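Local coordinates for adhesin (Streptococcus sanguinis SK1 = NCTC 7863, PDB 6VT2), which binds sialylated glycans, here the sialyl-T antigen trisaccharide, through tandem modules that probably attach the bacterium to host sialoglycoproteins, at residues Asp243-Leu253 / Gly295-Ala303. Residues are numbered along the deposited sequence; the frame is centred on the assembly and turned at random.
With SIA (N-acetyl-alpha-neuraminic acid), chain C; A2G (2-acetamido-2-deoxy-alpha-D-galactopyranose), chain B; GAL (beta-D-galactopyranose), chain D.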
loop_
_atom_site.group_PDB
_atom_site.type_symbol
_atom_site.label_atom_id
_atom_site.label_comp_id
_atom_site.label_asym_id
_atom_site.label_seq_id
_atom_site.Cartn_x
_atom_site.Cartn_y
_atom_site.Cartn_z
ATOM N N ASP A 243 25.393 20.773 8.049
ATOM C CA ASP A 243 26.671 21.495 8.196
ATOM C C ASP A 243 26.386 22.963 8.468
ATOM O O ASP A 243 25.259 23.343 8.466
ATOM C CB ASP A 243 27.507 21.320 6.958
ATOM C CG ASP A 243 26.710 21.817 5.809
ATOM O OD1 ASP A 243 26.697 22.962 5.522
ATOM O OD2 ASP A 243 26.186 20.955 5.142
ATOM N N LEU A 244 27.420 23.767 8.643
ATOM C CA LEU A 244 27.178 25.150 9.059
ATOM C C LEU A 244 26.477 25.964 7.980
ATOM O O LEU A 244 25.628 26.716 8.346
ATOM C CB LEU A 244 28.484 25.796 9.482
ATOM C CG LEU A 244 28.900 25.425 10.887
ATOM C CD1 LEU A 244 30.404 25.499 10.989
ATOM C CD2 LEU A 244 28.237 26.295 11.921
ATOM N N ALA A 245 26.900 25.838 6.739
ATOM C CA ALA A 245 26.261 26.572 5.661
ATOM C C ALA A 245 24.803 26.165 5.494
ATOM O O ALA A 245 23.929 27.042 5.341
ATOM C CB ALA A 245 27.029 26.347 4.358
ATOM N N ALA A 246 24.521 24.882 5.539
ATOM C CA ALA A 246 23.150 24.367 5.402
ATOM C C ALA A 246 22.301 24.901 6.550
ATOM O O ALA A 246 21.189 25.313 6.355
ATOM C CB ALA A 246 23.163 22.857 5.401
ATOM N N SER A 247 22.849 24.786 7.738
ATOM C CA SER A 247 22.143 25.177 8.963
ATOM C C SER A 247 21.839 26.664 8.906
ATOM O O SER A 247 20.804 27.053 9.296
ATOM C CB SER A 247 22.965 24.827 10.165
ATOM O OG SER A 247 22.345 25.278 11.319
ATOM N N SER A 248 22.810 27.434 8.487
ATOM C CA SER A 248 22.626 28.879 8.381
ATOM C C SER A 248 21.434 29.122 7.466
ATOM O O SER A 248 20.686 29.992 7.765
ATOM C CB SER A 248 23.866 29.555 7.890
ATOM O OG SER A 248 23.626 30.942 7.718
ATOM N N THR A 249 21.406 28.521 6.294
ATOM C CA THR A 249 20.340 28.818 5.322
ATOM C C THR A 249 18.988 28.401 5.859
ATOM O O THR A 249 17.990 29.148 5.754
ATOM C CB THR A 249 20.595 28.151 3.992
ATOM O OG1 THR A 249 21.872 28.613 3.583
ATOM C CG2 THR A 249 19.563 28.566 2.920
ATOM N N TYR A 250 18.947 27.189 6.403
ATOM C CA TYR A 250 17.759 26.675 7.042
ATOM C C TYR A 250 17.246 27.638 8.089
ATOM O O TYR A 250 16.061 27.947 8.105
ATOM C CB TYR A 250 18.048 25.314 7.640
ATOM C CG TYR A 250 16.967 24.715 8.471
ATOM C CD1 TYR A 250 15.797 24.262 7.926
ATOM C CD2 TYR A 250 17.133 24.610 9.834
ATOM C CE1 TYR A 250 14.849 23.701 8.695
ATOM C CE2 TYR A 250 16.164 24.042 10.621
ATOM C CZ TYR A 250 15.049 23.594 10.055
ATOM O OH TYR A 250 14.085 23.001 10.846
ATOM N N ASN A 251 18.107 28.081 9.008
ATOM C CA ASN A 251 17.670 28.933 10.085
ATOM C C ASN A 251 17.286 30.301 9.566
ATOM O O ASN A 251 16.380 30.900 10.117
ATOM C CB ASN A 251 18.757 28.981 11.154
ATOM C CG ASN A 251 18.777 27.687 11.986
ATOM O OD1 ASN A 251 17.815 27.359 12.652
ATOM N ND2 ASN A 251 19.872 26.969 11.935
ATOM N N THR A 252 17.914 30.779 8.488
ATOM C CA THR A 252 17.473 32.020 7.848
ATOM C C THR A 252 16.049 31.874 7.369
ATOM O O THR A 252 15.217 32.756 7.603
ATOM C CB THR A 252 18.386 32.378 6.699
ATOM O OG1 THR A 252 19.705 32.650 7.208
ATOM C CG2 THR A 252 17.894 33.620 5.960
ATOM N N LEU A 253 15.737 30.773 6.715
ATOM C CA LEU A 253 14.354 30.645 6.262
ATOM C C LEU A 253 13.398 30.530 7.428
ATOM O O LEU A 253 12.305 31.122 7.408
ATOM C CB LEU A 253 14.193 29.446 5.340
ATOM C CG LEU A 253 12.952 29.460 4.481
ATOM C CD1 LEU A 253 13.182 30.454 3.376
ATOM C CD2 LEU A 253 12.606 28.098 3.920
ATOM N N GLY A 295 18.671 36.974 -4.923
ATOM C CA GLY A 295 17.372 36.719 -4.331
ATOM C C GLY A 295 17.033 35.248 -4.359
ATOM O O GLY A 295 16.277 34.776 -5.192
ATOM N N LYS A 296 17.687 34.510 -3.479
ATOM C CA LYS A 296 17.596 33.069 -3.456
ATOM C C LYS A 296 18.192 32.547 -2.168
ATOM O O LYS A 296 18.915 33.240 -1.446
ATOM C CB LYS A 296 18.325 32.411 -4.613
ATOM C CG LYS A 296 19.791 32.721 -4.587
ATOM C CD LYS A 296 20.651 31.912 -5.552
ATOM C CE LYS A 296 22.022 32.578 -5.621
ATOM N NZ LYS A 296 23.021 31.869 -6.419
ATOM N N TYR A 297 17.788 31.338 -1.852
ATOM C CA TYR A 297 18.395 30.580 -0.787
ATOM C C TYR A 297 18.726 29.214 -1.347
ATOM O O TYR A 297 17.881 28.555 -1.970
ATOM C CB TYR A 297 17.476 30.408 0.408
ATOM C CG TYR A 297 17.141 31.644 1.146
ATOM C CD1 TYR A 297 18.129 32.405 1.741
ATOM C CD2 TYR A 297 15.851 32.093 1.233
ATOM C CE1 TYR A 297 17.860 33.530 2.445
ATOM C CE2 TYR A 297 15.563 33.246 1.950
ATOM C CZ TYR A 297 16.553 33.956 2.543
ATOM O OH TYR A 297 16.326 35.111 3.215
ATOM N N THR A 298 19.962 28.801 -1.142
ATOM C CA THR A 298 20.470 27.505 -1.599
ATOM C C THR A 298 20.625 26.597 -0.399
ATOM O O THR A 298 21.419 26.885 0.503
ATOM C CB THR A 298 21.796 27.686 -2.310
ATOM O OG1 THR A 298 21.631 28.670 -3.362
ATOM C CG2 THR A 298 22.223 26.310 -2.944
ATOM N N PHE A 299 19.763 25.603 -0.323
ATOM C CA PHE A 299 19.683 24.682 0.786
ATOM C C PHE A 299 20.460 23.422 0.472
ATOM O O PHE A 299 20.645 23.056 -0.688
ATOM C CB PHE A 299 18.225 24.293 1.064
ATOM C CG PHE A 299 17.356 25.438 1.435
ATOM C CD1 PHE A 299 16.702 26.168 0.457
ATOM C CD2 PHE A 299 17.171 25.788 2.737
ATOM C CE1 PHE A 299 15.928 27.235 0.768
ATOM C CE2 PHE A 299 16.327 26.826 3.066
ATOM C CZ PHE A 299 15.721 27.571 2.073
ATOM N N LYS A 300 20.802 22.709 1.535
ATOM C CA LYS A 300 21.393 21.388 1.428
ATOM C C LYS A 300 20.572 20.501 2.343
ATOM O O LYS A 300 20.374 20.812 3.526
ATOM C CB LYS A 300 22.880 21.433 1.844
ATOM C CG LYS A 300 23.727 22.326 0.905
ATOM C CD LYS A 300 25.189 21.952 0.909
ATOM C CE LYS A 300 25.871 22.257 2.243
ATOM N NZ LYS A 300 27.166 21.508 2.393
ATOM N N VAL A 301 20.142 19.380 1.820
ATOM C CA VAL A 301 19.320 18.442 2.567
ATOM C C VAL A 301 19.976 17.068 2.481
ATOM O O VAL A 301 20.533 16.689 1.449
ATOM C CB VAL A 301 17.862 18.441 2.060
ATOM C CG1 VAL A 301 17.765 17.952 0.631
ATOM C CG2 VAL A 301 17.035 17.680 3.003
ATOM N N ARG A 302 19.893 16.344 3.555
ATOM C CA ARG A 302 20.292 14.948 3.640
ATOM C C ARG A 302 19.137 14.122 4.214
ATOM O O ARG A 302 18.278 14.637 4.942
ATOM C CB ARG A 302 21.470 14.776 4.578
ATOM C CG ARG A 302 22.709 15.484 4.202
ATOM C CD ARG A 302 23.757 15.377 5.334
ATOM N NE ARG A 302 24.988 16.084 4.984
ATOM C CZ ARG A 302 26.025 15.497 4.381
ATOM N NH1 ARG A 302 25.975 14.191 4.078
ATOM N NH2 ARG A 302 27.089 16.190 4.110
ATOM N N ALA A 303 19.082 12.844 3.892
ATOM C CA ALA A 303 18.055 11.962 4.434
ATOM C C ALA A 303 18.766 10.679 4.851
ATOM O O ALA A 303 19.740 10.266 4.228
ATOM C CB ALA A 303 16.927 11.684 3.460
HETATM C C1 SIA C . 22.639 31.185 -1.221
HETATM C C2 SIA C . 23.628 32.314 -0.695
HETATM C C3 SIA C . 23.643 33.590 -1.551
HETATM C C4 SIA C . 22.293 34.305 -1.542
HETATM C C5 SIA C . 21.848 34.612 -0.107
HETATM C C6 SIA C . 21.950 33.345 0.779
HETATM C C7 SIA C . 21.793 33.628 2.286
HETATM C C8 SIA C . 22.216 32.376 3.091
HETATM C C9 SIA C . 21.840 32.497 4.563
HETATM C C10 SIA C . 20.095 36.320 0.312
HETATM C C11 SIA C . 18.603 36.658 0.215
HETATM N N5 SIA C . 20.465 35.089 -0.120
HETATM O O1A SIA C . 22.047 30.552 -0.301
HETATM O O1B SIA C . 22.566 31.014 -2.456
HETATM O O4 SIA C . 22.333 35.557 -2.250
HETATM O O6 SIA C . 23.227 32.721 0.659
HETATM O O7 SIA C . 22.539 34.783 2.648
HETATM O O8 SIA C . 21.667 31.192 2.511
HETATM O O9 SIA C . 22.499 31.472 5.312
HETATM O O10 SIA C . 20.904 37.125 0.755
HETATM O O5 A2G B . 29.994 29.540 6.063
HETATM C C1 A2G B . 28.779 30.282 6.207
HETATM O O1 A2G B . 27.751 29.424 6.718
HETATM C C2 A2G B . 28.365 30.866 4.855
HETATM N N2 A2G B . 27.017 31.381 5.061
HETATM C C3 A2G B . 28.292 29.794 3.773
HETATM O O3 A2G B . 28.076 30.387 2.487
HETATM C C4 A2G B . 29.613 29.045 3.732
HETATM O O4 A2G B . 30.642 29.971 3.373
HETATM C C5 A2G B . 29.914 28.474 5.112
HETATM C C6 A2G B . 31.216 27.684 5.119
HETATM O O6 A2G B . 31.529 27.327 6.471
HETATM C C7 A2G B . 26.830 32.698 5.001
HETATM O O7 A2G B . 27.759 33.456 4.775
HETATM C C8 A2G B . 25.430 33.196 5.223
HETATM C C1 GAL D . 26.857 29.980 2.002
HETATM C C2 GAL D . 26.562 31.083 0.969
HETATM C C3 GAL D . 25.196 30.869 0.347
HETATM C C4 GAL D . 25.143 29.462 -0.288
HETATM C C5 GAL D . 25.468 28.437 0.780
HETATM C C6 GAL D . 25.539 26.996 0.271
HETATM O O2 GAL D . 26.573 32.378 1.546
HETATM O O3 GAL D . 24.917 31.832 -0.678
HETATM O O4 GAL D . 26.062 29.362 -1.358
HETATM O O5 GAL D . 26.750 28.703 1.384
HETATM O O6 GAL D . 25.477 26.092 1.356
HETATM O O HOH W 1 24.425 18.771 5.085
HETATM O O HOH W 2 27.636 18.988 4.667
HETATM O O HOH W 3 19.922 23.890 4.212
HETATM O O HOH W 4 23.021 26.206 2.439
#
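Thr249 and Phe299 meet in the packing between helix 244-253 and strand 296-303, whose axes approach to 7.3 Å at 117°. A chi1 of -57° sets Thr249 OG1 beside the backbone N and leaves CG2 anti to that N, turning the hydroxyl to the sugar while the methyl sits over one face of the Phe299 ring, 3.8 Å from the centroid, a CH-pi contact. Leu253 divides its branches: CD2 lies 3.7 Å from Phe299 CZ, while CD1 packs against the CD2-CE2 side of Tyr297. Thr252 crosses Tyr297 at about a right angle, CG2 lying near CE1 and OH, and Ala246 CB rests on Lys300 CB.

Charge joins the other end. Lys300, its chain bent at chi3 (-68°), brings NZ to 3.0 Å from Asp243 OD2, meeting it from above the carboxylate plane in a salt bridge. The same aspartate N-caps the helix, OD1 accepting from Ala246 N. One water joins OD2 to Arg302 NE and a second, through a doubtfully short leg, to NH2; such a setting would favour the ionised carboxylate.

Sialic acid spans both elements. On the helix, Ser248 OG is hydrogen-bonded to SIA O9 and Thr249 OG1 to SIA O8 (2.8 Å). From the strand, Thr298 donates twice to the carboxylate, its N to O1A and its OG1 to O1B (2.7 Å), while Lys296 O accepts from SIA N5. A water joins Thr249 OG1 and Thr298 O to GAL O6. Strand and helix thus form two walls of the sialoglycan pocket in this Siglec-like domain, the strand's backbone and threonine hydroxyl holding the sialic acid carboxylate.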